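Local coordinates for RagA protein (Porphyromonas gingivalis, PDB 6SLN) that probably serves as a TonB-dependent outer-membrane receptor, a plugged beta-barrel that takes part in the energised import of substrates across the outer membrane, at residues Ala142-His147 with Ser156-Ile161; Ser595-Ser600 with Asn641-Asn646; Ser668-Pro673 with Phe723-Asn728; Met710-Pro715 with Gln727-Met732; Thr767-Gly772 with Trp785-Pro790. All coordinates share one frame; numbering follows the deposited sequence.

Contact 1. Residues Ala142-His147 with Ser156-Ile161; sequences ASVEIH and SAPLYI
V144 is the hub, with its two methyls divided between two partners. V144 CG1, anti to the backbone N (chi1 -177°), lies on the pyrrolidine ring of P158, 3.6 Å from P158 CG, and the two side chains cross at about a right angle. CG2 goes instead to the hydroxyl end of Y160, meeting the ring near its plane at the edge; V144 CG2 is 3.1 Å from Y160 OH. Two residues along the strand, the extended I146 reaches the same proline obliquely, with I146 CD1 3.9 Å from P158 CB. On the other side of the strand, the CG of E145 touches CB of S156, while its carboxylate is turned to T149. Behind this shell, strand 143-146 pairs with strand 129-132, whose M129 packs on both V144 and I146. The partner residues are set by strand 203-208: L159 hydrogen-bonds to V204 through the backbone, and V204 lies against P158 and Y160. Two small sheets of the plug domain thus meet here without one hydrogen bond between the two segments, so the join rests mainly on the packing of V144 and I146 against P158 and Y160 and not on directed bonds.

Contact 2. Residues Ser595-Ser600 with Asn641-Asn646; sequences SSRFGS and NSEIGN
N646 OD1 is gripped by two nitrogens of one side chain: R597 comes in side-on and gives it both NE and NH2, each 3.1 Å from N646 OD1. The amide of N646 and the guanidinium of R597 are almost coplanar, 13° apart, so OD1 sits at the guanidinium edge. Over one guanidinium face lies I644 O, 3.0 Å from R597 NE but at an angle too poor for a bond. The other end of the group faces E643 in a long salt bridge, R597 NH1 to E643 OE1 3.4 Å, whose hydrogen bond, to OE2, is weak; the carboxylate is turned 90° from the guanidinium, and R198 of the plug region is a second partner of E643. Water 4 links R597 NH2 to E643 OE1. The arginine starts from a type I turn in which S595 OG accepts from R597 N at 2.9 Å, an ST turn. F598, the next residue, puts its CZ 3.7 Å from S642 CB and its CE1 near I644 CD1. The contact joins loops after barrel strands 584-595 and 627-641; strand 561-580 flanks both, its Y567 meeting R597 in a cation-pi contact and its Y569 bonding to S642 OG.

Contact 3. Residues Ser668-Pro673 with Phe723-Asn728; sequences STAGNP and FSQYQN
Loop 668-673 runs nearly alongside strand 724-728, the second strand of a hairpin extending from the receptor's barrel, with directions only 14° apart over the touching parts. A neighbouring protein chain packs on A670 and F723. Hydrogen bonding across the gap comes from the side chain of Q725. Its CG stands anti to the backbone N (chi1 170°) and the chain bends at chi2, which brings Q725 OE1 to 2.8 Å from G671 N. The N-H arrives well above the plane of the Q725 amide, not along a lone pair. The other end of that amide is tied down within its own strand: Q725 NE2 gives a nearly straight bond, 3.2 Å long, to Y726 O, taken on a lone pair and almost in the amide plane. N648 O also accepts from NE2, so both ends of this buried amide are satisfied and its rotation is fixed. Van der Waals contact fills in around it. A670 CB rests 3.7 Å from Q725 OE1, and CG of Q725 lies against the carbonyl O of G671. Further along, N672 crosses Q727 at about a right angle, with N672 CB 3.6 Å from Q725 NE2 and N672 OD1 4.1 Å from Q727 CG.

Contact 4. Residues Met710-Pro715 with Gln727-Met732; sequences MLIDVP and QNVGSM
Two side-chain amides, one on each face of the antiparallel hairpin 696-715/724-728, are the flat groups here, and each meets an aliphatic neighbour. With L711, N728 lies side by side, its ND2 3.7 Å from L711 CD2; the polar partners of that nitrogen are the carbonyls of S676 and D709. On the other face, shared with I712, the extended Q727 swings its OE1 against the isopropyl group of V714, 3.1 Å from V714 CG2. The backbone supplies the pairing. I712 and Q727 form a hydrogen-bonded pair, I712 N to Q727 O and Q727 N to I712 O both 3.0 Å, the first bond nearly along the C=O axis. L711 and N728 are the adjoining non-hydrogen-bonded pair. One step on, V729 N donates to M710 O at 2.7 Å, in the carbonyl plane and on a lone pair, a single further bond beyond the two bridged pairs. The chain then turns away through G730, at positive phi, with the carbonyl O of V729 close to the I712 side chain. Beyond it M710 and M732 converge obliquely, each bent at chi3; L152 of the plug region touches M732, and M710 CE lies 3.4 Å from M732 SD.

Contact 5. Residues Thr767-Gly772 with Trp785-Pro790; sequences TKLFFG and WEIGYP
F770 overlaps W785 rim to rim, F770 CE1 coming 3.5 Å from W785 CZ3. Earlier in the same loop, T767 and K768 form a classic beta bulge opposite S731, whose hydroxyl also takes part in hydrogen bonds with T767 OG1 and K768 NZ. In the aromatic pair the centroids of the six-membered rings are 5.8 Å apart and the planes at 90°, but each ring meets the other's rim, so this is not a T-shaped stack. The phenyl gets there with CG between the backbone N and the carbonyl carbon (chi1 34°), and Y776, V729, I712 and P715 pack around it. Next to the pair, L769 crosses W785 obliquely and splits its methyls: L769 CD2 is 3.7 Å from W785 CB, while CD1 goes to the carbonyl of W785 and onward to I787. L152 of the plug region also touches the W785 side chain, so W785 has barrel-side and plug-side neighbours. Strand 783-786 ends in a type I turn from E786 to Y789, closed by Y789 N to E786 O at 2.9 Å, and I787 is the turn residue that meets the bulge. No hydrogen bond links the two segments; the match at this end is aliphatic against backbone. The extended I787 side chain runs beside the bulge, I787 CG2 3.6 Å from T767 O, and its tip CD1 finishes 3.7 Å from K768 CA.

In the fold
Contact 1 comes first along the chain and belongs to the plug; the other four follow in the barrel part of the receptor. Contact 2 is centred about 18 Å from the centre of contact 1, with nearest atoms about 5 Å apart. Contacts 2, 3 and 4 form a touching cluster, I644 packing on both Y726 and L711. Contacts 3 and 4 share Q727 and N728 and both use strand 724-728, with centres about 11 Å apart. Contact 5 continues from contact 4, centres about 10 Å apart, through backbone bonds between S731 and the 767-768 bulge. Contacts 2 to 5 thus form a touching chain of loops and strand ends near the plug, with contact 1 close by but separate.

Contact 1. Residues Ala142-His147 with Ser156-Ile161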
# COMPACT_ATOMS: atom_id res chain seq x y z
N ALA A 142 -25.01 -14.50 7.12
CA ALA A 142 -25.65 -15.71 7.61
C ALA A 142 -24.93 -16.96 7.11
O ALA A 142 -24.36 -16.97 6.02
CB ALA A 142 -27.11 -15.79 7.18
N SER A 143 -24.99 -18.02 7.91
CA SER A 143 -24.56 -19.33 7.45
C SER A 143 -25.76 -20.08 6.89
O SER A 143 -26.88 -19.96 7.39
CB SER A 143 -23.91 -20.11 8.60
OG SER A 143 -24.84 -20.44 9.61
N VAL A 144 -25.54 -20.83 5.81
CA VAL A 144 -26.58 -21.64 5.19
C VAL A 144 -26.07 -23.07 5.02
O VAL A 144 -24.94 -23.28 4.58
CB VAL A 144 -27.03 -21.07 3.84
CG1 VAL A 144 -28.16 -21.91 3.30
CG2 VAL A 144 -27.46 -19.60 3.97
N GLU A 145 -26.92 -24.04 5.37
CA GLU A 145 -26.67 -25.46 5.13
C GLU A 145 -27.95 -26.09 4.59
O GLU A 145 -29.00 -26.03 5.24
CB GLU A 145 -26.23 -26.18 6.42
CG GLU A 145 -24.88 -25.73 7.01
CD GLU A 145 -24.54 -26.46 8.31
OE1 GLU A 145 -25.46 -27.04 8.91
OE2 GLU A 145 -23.37 -26.45 8.74
N ILE A 146 -27.86 -26.70 3.40
CA ILE A 146 -28.98 -27.37 2.75
C ILE A 146 -28.88 -28.87 3.01
O ILE A 146 -27.94 -29.52 2.55
CB ILE A 146 -28.99 -27.06 1.25
CG1 ILE A 146 -29.24 -25.56 1.02
CG2 ILE A 146 -30.00 -27.97 0.49
CD1 ILE A 146 -29.16 -25.13 -0.41
N HIS A 147 -29.87 -29.42 3.74
CA HIS A 147 -29.88 -30.83 4.15
C HIS A 147 -28.62 -31.20 4.94
O HIS A 147 -27.89 -32.13 4.60
CB HIS A 147 -30.02 -31.78 2.94
CG HIS A 147 -31.34 -31.70 2.23
ND1 HIS A 147 -31.50 -32.15 0.94
CD2 HIS A 147 -32.55 -31.25 2.62
CE1 HIS A 147 -32.75 -31.98 0.56
NE2 HIS A 147 -33.41 -31.44 1.57
N SER A 156 -19.76 -25.96 3.95
CA SER A 156 -21.10 -26.43 3.60
C SER A 156 -21.95 -25.33 2.99
O SER A 156 -23.15 -25.53 2.77
CB SER A 156 -21.81 -27.02 4.83
OG SER A 156 -20.94 -27.88 5.55
N ALA A 157 -21.35 -24.18 2.71
CA ALA A 157 -22.08 -23.10 2.08
C ALA A 157 -22.61 -23.53 0.72
O ALA A 157 -21.84 -24.08 -0.08
CB ALA A 157 -21.18 -21.88 1.92
N PRO A 158 -23.88 -23.30 0.41
CA PRO A 158 -24.33 -23.50 -0.96
C PRO A 158 -23.55 -22.59 -1.89
O PRO A 158 -23.01 -21.55 -1.49
CB PRO A 158 -25.81 -23.12 -0.93
CG PRO A 158 -26.11 -22.70 0.44
CD PRO A 158 -24.84 -22.49 1.17
N LEU A 159 -23.50 -22.98 -3.15
CA LEU A 159 -23.04 -22.07 -4.19
C LEU A 159 -24.09 -21.00 -4.42
O LEU A 159 -25.29 -21.30 -4.47
CB LEU A 159 -22.77 -22.86 -5.47
CG LEU A 159 -21.83 -22.33 -6.56
CD1 LEU A 159 -20.44 -22.07 -6.00
CD2 LEU A 159 -21.81 -23.35 -7.69
N TYR A 160 -23.66 -19.75 -4.53
CA TYR A 160 -24.57 -18.62 -4.69
C TYR A 160 -24.44 -18.04 -6.09
O TYR A 160 -23.32 -17.73 -6.54
CB TYR A 160 -24.31 -17.52 -3.67
CG TYR A 160 -24.63 -17.87 -2.25
CD1 TYR A 160 -25.94 -17.89 -1.80
CD2 TYR A 160 -23.62 -18.16 -1.36
CE1 TYR A 160 -26.24 -18.21 -0.48
CE2 TYR A 160 -23.90 -18.47 -0.04
CZ TYR A 160 -25.21 -18.50 0.40
OH TYR A 160 -25.47 -18.83 1.70
N ILE A 161 -25.57 -17.87 -6.77
CA ILE A 161 -25.61 -17.60 -8.19
C ILE A 161 -26.64 -16.51 -8.48
O ILE A 161 -27.84 -16.70 -8.23
CB ILE A 161 -25.93 -18.89 -8.98
CG1 ILE A 161 -24.86 -19.93 -8.64
CG2 ILE A 161 -25.95 -18.63 -10.47
CD1 ILE A 161 -25.02 -21.23 -9.32

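Contact 2. Residues Ser595-Ser600 with Asn641-Asn646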
# COMPACT_ATOMS: atom_id res chain seq x y z
N SER A 595 -10.02 -28.49 -10.73
CA SER A 595 -9.86 -27.34 -9.85
C SER A 595 -8.39 -27.08 -9.55
O SER A 595 -7.64 -28.01 -9.27
CB SER A 595 -10.59 -27.52 -8.52
OG SER A 595 -10.08 -26.65 -7.52
N SER A 596 -8.01 -25.80 -9.59
CA SER A 596 -6.67 -25.37 -9.20
C SER A 596 -6.29 -25.84 -7.79
O SER A 596 -5.10 -25.91 -7.48
CB SER A 596 -6.59 -23.85 -9.25
OG SER A 596 -7.72 -23.24 -8.64
N ARG A 597 -7.29 -26.13 -6.95
CA ARG A 597 -7.11 -26.44 -5.54
C ARG A 597 -6.55 -27.84 -5.31
O ARG A 597 -6.24 -28.19 -4.16
CB ARG A 597 -8.45 -26.25 -4.81
CG ARG A 597 -9.03 -24.81 -4.96
CD ARG A 597 -10.05 -24.48 -3.86
NE ARG A 597 -10.20 -23.06 -3.54
CZ ARG A 597 -11.37 -22.41 -3.52
NH1 ARG A 597 -12.50 -23.04 -3.82
NH2 ARG A 597 -11.42 -21.13 -3.19
N PHE A 598 -6.43 -28.65 -6.35
CA PHE A 598 -5.76 -29.94 -6.30
C PHE A 598 -4.65 -29.99 -7.34
O PHE A 598 -4.72 -29.30 -8.36
CB PHE A 598 -6.77 -31.07 -6.52
CG PHE A 598 -8.06 -30.87 -5.77
CD1 PHE A 598 -8.06 -30.80 -4.38
CD2 PHE A 598 -9.27 -30.74 -6.44
CE1 PHE A 598 -9.23 -30.60 -3.69
CE2 PHE A 598 -10.44 -30.54 -5.74
CZ PHE A 598 -10.42 -30.48 -4.36
N GLY A 599 -3.62 -30.80 -7.08
CA GLY A 599 -2.52 -30.94 -8.03
C GLY A 599 -2.93 -31.59 -9.36
O GLY A 599 -4.00 -32.18 -9.50
N SER A 600 -2.01 -31.51 -10.33
CA SER A 600 -2.28 -31.95 -11.71
C SER A 600 -2.88 -33.34 -11.77
O SER A 600 -3.92 -33.56 -12.42
CB SER A 600 -0.99 -31.91 -12.54
OG SER A 600 -0.15 -30.83 -12.17
N ASN A 641 -17.45 -31.38 -3.99
CA ASN A 641 -17.25 -30.28 -3.07
C ASN A 641 -15.76 -30.02 -3.00
O ASN A 641 -14.97 -30.96 -2.84
CB ASN A 641 -17.82 -30.60 -1.67
CG ASN A 641 -17.71 -29.40 -0.71
OD1 ASN A 641 -17.33 -28.30 -1.12
ND2 ASN A 641 -18.01 -29.62 0.55
N SER A 642 -15.38 -28.75 -3.14
CA SER A 642 -13.96 -28.39 -3.13
C SER A 642 -13.73 -27.06 -2.43
O SER A 642 -12.66 -26.46 -2.59
CB SER A 642 -13.40 -28.30 -4.54
OG SER A 642 -14.31 -27.60 -5.36
N GLU A 643 -14.72 -26.58 -1.68
CA GLU A 643 -14.58 -25.33 -0.95
C GLU A 643 -13.57 -25.53 0.17
O GLU A 643 -13.92 -25.72 1.33
CB GLU A 643 -15.91 -24.85 -0.41
CG GLU A 643 -16.64 -23.91 -1.33
CD GLU A 643 -15.73 -23.01 -2.11
OE1 GLU A 643 -14.85 -22.35 -1.49
OE2 GLU A 643 -15.90 -22.96 -3.35
N ILE A 644 -12.30 -25.47 -0.19
CA ILE A 644 -11.22 -25.42 0.79
C ILE A 644 -10.26 -24.30 0.38
O ILE A 644 -10.50 -23.58 -0.58
CB ILE A 644 -10.49 -26.76 0.90
CG1 ILE A 644 -9.85 -27.07 -0.46
CG2 ILE A 644 -11.46 -27.84 1.33
CD1 ILE A 644 -8.97 -28.31 -0.45
N GLY A 645 -9.17 -24.18 1.13
CA GLY A 645 -8.12 -23.24 0.77
C GLY A 645 -7.61 -23.46 -0.64
O GLY A 645 -7.94 -24.42 -1.33
N ASN A 646 -6.77 -22.52 -1.08
CA ASN A 646 -6.31 -22.48 -2.46
C ASN A 646 -5.05 -23.30 -2.71
O ASN A 646 -4.78 -23.65 -3.86
CB ASN A 646 -6.06 -21.03 -2.89
CG ASN A 646 -7.31 -20.20 -2.88
OD1 ASN A 646 -8.35 -20.62 -3.40
ND2 ASN A 646 -7.22 -18.98 -2.30
O HOH W 1 -6.23 -22.62 -6.34
O HOH W 2 -3.17 -25.12 -5.22
O HOH W 3 -5.59 -26.43 -1.96
O HOH W 4 -14.12 -20.02 -3.29

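Contact 3. Residues Ser668-Pro673 with Phe723-Asn728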
# COMPACT_ATOMS: atom_id res chain seq x y z
N SER A 668 6.80 -24.57 5.85
CA SER A 668 5.51 -24.00 6.24
C SER A 668 4.38 -25.02 6.20
O SER A 668 3.57 -25.05 7.12
CB SER A 668 5.17 -22.78 5.38
OG SER A 668 4.37 -23.09 4.26
N THR A 669 4.28 -25.88 5.21
CA THR A 669 3.16 -26.81 5.24
C THR A 669 3.66 -28.24 5.16
O THR A 669 4.74 -28.52 4.63
CB THR A 669 2.16 -26.57 4.11
OG1 THR A 669 2.77 -26.89 2.85
CG2 THR A 669 1.69 -25.11 4.15
N ALA A 670 2.84 -29.13 5.72
CA ALA A 670 3.12 -30.56 5.63
C ALA A 670 2.91 -31.07 4.20
O ALA A 670 3.77 -31.77 3.64
CB ALA A 670 2.23 -31.31 6.62
N GLY A 671 1.76 -30.73 3.61
CA GLY A 671 1.43 -31.14 2.25
C GLY A 671 0.65 -32.45 2.19
O GLY A 671 0.56 -33.21 3.16
N ASN A 672 0.05 -32.69 1.02
CA ASN A 672 -0.71 -33.90 0.71
C ASN A 672 -0.89 -34.04 -0.81
O ASN A 672 -1.86 -33.53 -1.38
CB ASN A 672 -2.07 -33.87 1.40
CG ASN A 672 -2.91 -35.07 1.06
OD1 ASN A 672 -4.12 -34.95 0.82
ND2 ASN A 672 -2.28 -36.24 1.01
N PRO A 673 0.03 -34.75 -1.48
CA PRO A 673 -0.01 -34.79 -2.95
C PRO A 673 -1.30 -35.36 -3.52
O PRO A 673 -1.66 -35.01 -4.65
CB PRO A 673 1.19 -35.67 -3.31
CG PRO A 673 2.10 -35.58 -2.14
CD PRO A 673 1.19 -35.47 -0.94
N PHE A 723 -0.35 -27.55 12.57
CA PHE A 723 -1.66 -27.45 13.20
C PHE A 723 -2.65 -28.40 12.55
O PHE A 723 -3.44 -29.06 13.24
CB PHE A 723 -2.21 -26.03 13.08
CG PHE A 723 -1.35 -25.00 13.73
CD1 PHE A 723 -0.79 -25.22 14.97
CD2 PHE A 723 -1.10 -23.79 13.09
CE1 PHE A 723 -0.02 -24.25 15.57
CE2 PHE A 723 -0.32 -22.84 13.68
CZ PHE A 723 0.23 -23.07 14.92
N SER A 724 -2.64 -28.46 11.23
CA SER A 724 -3.64 -29.20 10.49
C SER A 724 -3.05 -29.51 9.13
O SER A 724 -1.97 -29.03 8.78
CB SER A 724 -4.96 -28.41 10.40
OG SER A 724 -5.07 -27.70 9.19
N GLN A 725 -3.75 -30.35 8.38
CA GLN A 725 -3.38 -30.64 7.00
C GLN A 725 -4.57 -31.32 6.37
O GLN A 725 -5.04 -32.35 6.87
CB GLN A 725 -2.15 -31.53 6.91
CG GLN A 725 -1.88 -32.04 5.48
CD GLN A 725 -1.60 -30.93 4.49
OE1 GLN A 725 -0.73 -30.08 4.71
NE2 GLN A 725 -2.35 -30.91 3.40
N TYR A 726 -5.08 -30.75 5.28
CA TYR A 726 -6.22 -31.34 4.61
C TYR A 726 -5.88 -32.72 4.06
O TYR A 726 -4.75 -32.98 3.63
CB TYR A 726 -6.69 -30.41 3.50
CG TYR A 726 -7.89 -29.57 3.88
CD1 TYR A 726 -9.11 -30.17 4.16
CD2 TYR A 726 -7.80 -28.19 3.95
CE1 TYR A 726 -10.21 -29.41 4.49
CE2 TYR A 726 -8.90 -27.42 4.28
CZ TYR A 726 -10.10 -28.03 4.55
OH TYR A 726 -11.19 -27.28 4.88
N GLN A 727 -6.87 -33.62 4.10
CA GLN A 727 -6.75 -34.99 3.62
C GLN A 727 -8.13 -35.48 3.19
O GLN A 727 -9.15 -35.06 3.75
CB GLN A 727 -6.17 -35.92 4.70
CG GLN A 727 -4.64 -35.92 4.78
CD GLN A 727 -4.12 -36.31 6.16
OE1 GLN A 727 -4.89 -36.58 7.06
NE2 GLN A 727 -2.81 -36.32 6.33
N ASN A 728 -8.17 -36.36 2.20
CA ASN A 728 -9.40 -37.05 1.83
C ASN A 728 -9.53 -38.25 2.75
O ASN A 728 -8.85 -39.26 2.60
CB ASN A 728 -9.37 -37.46 0.36
CG ASN A 728 -9.23 -36.28 -0.55
OD1 ASN A 728 -8.12 -35.92 -0.95
ND2 ASN A 728 -10.35 -35.65 -0.88

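Contact 4. Residues Met710-Pro715 with Gln727-Met732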
# COMPACT_ATOMS: atom_id res chain seq x y z
N MET A 710 -13.88 -37.66 2.13
CA MET A 710 -14.26 -36.48 2.89
C MET A 710 -13.07 -35.54 3.11
O MET A 710 -12.02 -35.96 3.60
CB MET A 710 -14.87 -36.91 4.22
CG MET A 710 -15.04 -35.80 5.24
SD MET A 710 -16.43 -36.10 6.34
CE MET A 710 -17.72 -35.66 5.20
N LEU A 711 -13.25 -34.28 2.74
CA LEU A 711 -12.19 -33.29 2.94
C LEU A 711 -12.19 -32.89 4.41
O LEU A 711 -12.99 -32.06 4.84
CB LEU A 711 -12.39 -32.08 2.04
CG LEU A 711 -11.77 -32.37 0.68
CD1 LEU A 711 -12.26 -31.43 -0.42
CD2 LEU A 711 -10.25 -32.34 0.83
N ILE A 712 -11.33 -33.52 5.19
CA ILE A 712 -11.18 -33.16 6.59
C ILE A 712 -9.90 -32.36 6.72
O ILE A 712 -8.84 -32.76 6.21
CB ILE A 712 -11.16 -34.40 7.50
CG1 ILE A 712 -12.50 -35.15 7.43
CG2 ILE A 712 -10.81 -33.99 8.93
CD1 ILE A 712 -12.76 -36.13 8.61
N ASP A 713 -10.01 -31.20 7.36
CA ASP A 713 -8.84 -30.44 7.78
C ASP A 713 -8.30 -31.19 8.99
O ASP A 713 -8.61 -30.88 10.15
CB ASP A 713 -9.22 -28.99 8.07
CG ASP A 713 -8.03 -28.06 8.13
OD1 ASP A 713 -6.88 -28.55 8.04
OD2 ASP A 713 -8.23 -26.84 8.26
N VAL A 714 -7.51 -32.21 8.71
CA VAL A 714 -7.19 -33.21 9.74
C VAL A 714 -6.37 -32.55 10.85
O VAL A 714 -5.37 -31.86 10.56
CB VAL A 714 -6.44 -34.39 9.13
CG1 VAL A 714 -5.75 -35.19 10.21
CG2 VAL A 714 -7.41 -35.29 8.33
N PRO A 715 -6.77 -32.69 12.11
CA PRO A 715 -5.98 -32.12 13.22
C PRO A 715 -4.67 -32.88 13.37
O PRO A 715 -4.65 -34.11 13.47
CB PRO A 715 -6.89 -32.32 14.45
CG PRO A 715 -8.26 -32.70 13.92
CD PRO A 715 -8.01 -33.34 12.58
N GLN A 727 -6.87 -33.62 4.10
CA GLN A 727 -6.75 -34.99 3.62
C GLN A 727 -8.13 -35.48 3.19
O GLN A 727 -9.15 -35.06 3.75
CB GLN A 727 -6.17 -35.92 4.70
CG GLN A 727 -4.64 -35.92 4.78
CD GLN A 727 -4.12 -36.31 6.16
OE1 GLN A 727 -4.89 -36.58 7.06
NE2 GLN A 727 -2.81 -36.32 6.33
N ASN A 728 -8.17 -36.36 2.20
CA ASN A 728 -9.40 -37.05 1.83
C ASN A 728 -9.53 -38.25 2.75
O ASN A 728 -8.85 -39.26 2.60
CB ASN A 728 -9.37 -37.46 0.36
CG ASN A 728 -9.23 -36.28 -0.55
OD1 ASN A 728 -8.12 -35.92 -0.95
ND2 ASN A 728 -10.35 -35.65 -0.88
N VAL A 729 -10.42 -38.13 3.73
CA VAL A 729 -10.34 -39.00 4.89
C VAL A 729 -11.70 -39.07 5.60
O VAL A 729 -12.37 -38.05 5.79
CB VAL A 729 -9.22 -38.51 5.82
CG1 VAL A 729 -9.51 -38.88 7.24
CG2 VAL A 729 -7.88 -39.10 5.39
N GLY A 730 -12.13 -40.27 5.97
CA GLY A 730 -13.37 -40.42 6.68
C GLY A 730 -14.59 -40.26 5.79
O GLY A 730 -14.50 -40.16 4.57
N SER A 731 -15.75 -40.28 6.43
CA SER A 731 -17.01 -40.11 5.70
C SER A 731 -18.15 -39.86 6.67
O SER A 731 -18.10 -40.26 7.84
CB SER A 731 -17.32 -41.33 4.82
OG SER A 731 -17.30 -42.51 5.60
N MET A 732 -19.17 -39.17 6.17
CA MET A 732 -20.38 -38.82 6.88
C MET A 732 -21.58 -39.32 6.08
O MET A 732 -21.44 -40.03 5.09
CB MET A 732 -20.54 -37.31 7.07
CG MET A 732 -19.55 -36.64 7.97
SD MET A 732 -19.79 -34.87 7.73
CE MET A 732 -21.39 -34.69 8.56

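Contact 5. Residues Thr767-Gly772 with Trp785-Pro790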
# COMPACT_ATOMS: atom_id res chain seq x y z
N THR A 767 -19.39 -41.54 9.67
CA THR A 767 -19.23 -42.98 9.47
C THR A 767 -17.77 -43.43 9.42
O THR A 767 -17.51 -44.63 9.53
CB THR A 767 -19.97 -43.43 8.19
OG1 THR A 767 -19.65 -42.58 7.10
CG2 THR A 767 -21.47 -43.38 8.41
N LYS A 768 -16.82 -42.51 9.31
CA LYS A 768 -15.41 -42.86 9.26
C LYS A 768 -14.63 -41.59 9.55
O LYS A 768 -15.05 -40.50 9.14
CB LYS A 768 -15.00 -43.43 7.89
CG LYS A 768 -13.63 -44.10 7.87
CD LYS A 768 -13.19 -44.54 6.45
CE LYS A 768 -14.21 -45.44 5.77
NZ LYS A 768 -15.01 -44.67 4.77
N LEU A 769 -13.49 -41.74 10.24
CA LEU A 769 -12.72 -40.57 10.65
C LEU A 769 -11.32 -40.68 10.07
O LEU A 769 -11.19 -40.79 8.86
CB LEU A 769 -12.75 -40.40 12.15
CG LEU A 769 -14.09 -39.94 12.69
CD1 LEU A 769 -14.21 -40.18 14.20
CD2 LEU A 769 -14.28 -38.50 12.31
N PHE A 770 -10.29 -40.58 10.89
CA PHE A 770 -8.91 -40.56 10.42
C PHE A 770 -8.07 -41.43 11.35
O PHE A 770 -8.42 -41.62 12.52
CB PHE A 770 -8.36 -39.12 10.38
CG PHE A 770 -8.88 -38.20 11.47
CD1 PHE A 770 -10.13 -37.59 11.35
CD2 PHE A 770 -8.11 -37.92 12.59
CE1 PHE A 770 -10.60 -36.73 12.34
CE2 PHE A 770 -8.58 -37.06 13.57
CZ PHE A 770 -9.83 -36.46 13.44
N PHE A 771 -6.97 -41.96 10.82
CA PHE A 771 -5.99 -42.72 11.61
C PHE A 771 -6.58 -43.99 12.21
O PHE A 771 -6.07 -44.50 13.22
CB PHE A 771 -5.39 -41.85 12.72
CG PHE A 771 -4.89 -40.49 12.25
CD1 PHE A 771 -4.43 -40.32 10.95
CD2 PHE A 771 -4.88 -39.41 13.11
CE1 PHE A 771 -3.98 -39.07 10.50
CE2 PHE A 771 -4.42 -38.16 12.67
CZ PHE A 771 -3.97 -38.00 11.36
N GLY A 772 -7.66 -44.51 11.63
CA GLY A 772 -8.32 -45.63 12.28
C GLY A 772 -9.12 -45.27 13.52
O GLY A 772 -9.57 -46.18 14.23
N TRP A 785 -16.32 -35.98 17.41
CA TRP A 785 -16.61 -36.84 16.28
C TRP A 785 -16.55 -38.29 16.75
O TRP A 785 -15.55 -38.72 17.32
CB TRP A 785 -15.59 -36.58 15.18
CG TRP A 785 -15.64 -35.19 14.59
CD1 TRP A 785 -16.72 -34.34 14.55
CD2 TRP A 785 -14.57 -34.50 13.93
NE1 TRP A 785 -16.37 -33.17 13.91
CE2 TRP A 785 -15.06 -33.25 13.52
CE3 TRP A 785 -13.24 -34.82 13.65
CZ2 TRP A 785 -14.27 -32.32 12.85
CZ3 TRP A 785 -12.45 -33.88 12.98
CH2 TRP A 785 -12.97 -32.66 12.59
N GLU A 786 -17.64 -39.04 16.56
CA GLU A 786 -17.68 -40.45 16.93
C GLU A 786 -18.47 -41.25 15.90
O GLU A 786 -19.61 -40.91 15.57
CB GLU A 786 -18.29 -40.64 18.32
CG GLU A 786 -18.22 -42.07 18.81
CD GLU A 786 -18.55 -42.19 20.28
OE1 GLU A 786 -18.76 -41.15 20.91
OE2 GLU A 786 -18.61 -43.33 20.80
N ILE A 787 -17.87 -42.34 15.41
CA ILE A 787 -18.32 -42.97 14.16
C ILE A 787 -19.78 -43.40 14.21
O ILE A 787 -20.45 -43.46 13.18
CB ILE A 787 -17.38 -44.14 13.80
CG1 ILE A 787 -16.19 -43.61 13.00
CG2 ILE A 787 -18.11 -45.26 13.04
CD1 ILE A 787 -15.30 -44.67 12.45
N GLY A 788 -20.31 -43.71 15.37
CA GLY A 788 -21.70 -44.09 15.21
C GLY A 788 -22.74 -42.98 15.23
O GLY A 788 -23.94 -43.29 15.28
N TYR A 789 -22.35 -41.71 15.21
CA TYR A 789 -23.22 -40.67 15.73
C TYR A 789 -23.05 -39.36 14.96
O TYR A 789 -22.04 -39.17 14.26
CB TYR A 789 -22.92 -40.41 17.21
CG TYR A 789 -22.93 -41.65 18.08
CD1 TYR A 789 -21.76 -42.34 18.36
CD2 TYR A 789 -24.13 -42.13 18.63
CE1 TYR A 789 -21.77 -43.47 19.15
CE2 TYR A 789 -24.14 -43.25 19.43
CZ TYR A 789 -22.97 -43.92 19.69
OH TYR A 789 -22.98 -45.05 20.49
N PRO A 790 -24.00 -38.45 15.08
CA PRO A 790 -23.75 -37.07 14.64
C PRO A 790 -22.70 -36.40 15.50
O PRO A 790 -22.38 -36.84 16.61
CB PRO A 790 -25.11 -36.38 14.81
CG PRO A 790 -25.82 -37.22 15.84
CD PRO A 790 -25.38 -38.63 15.56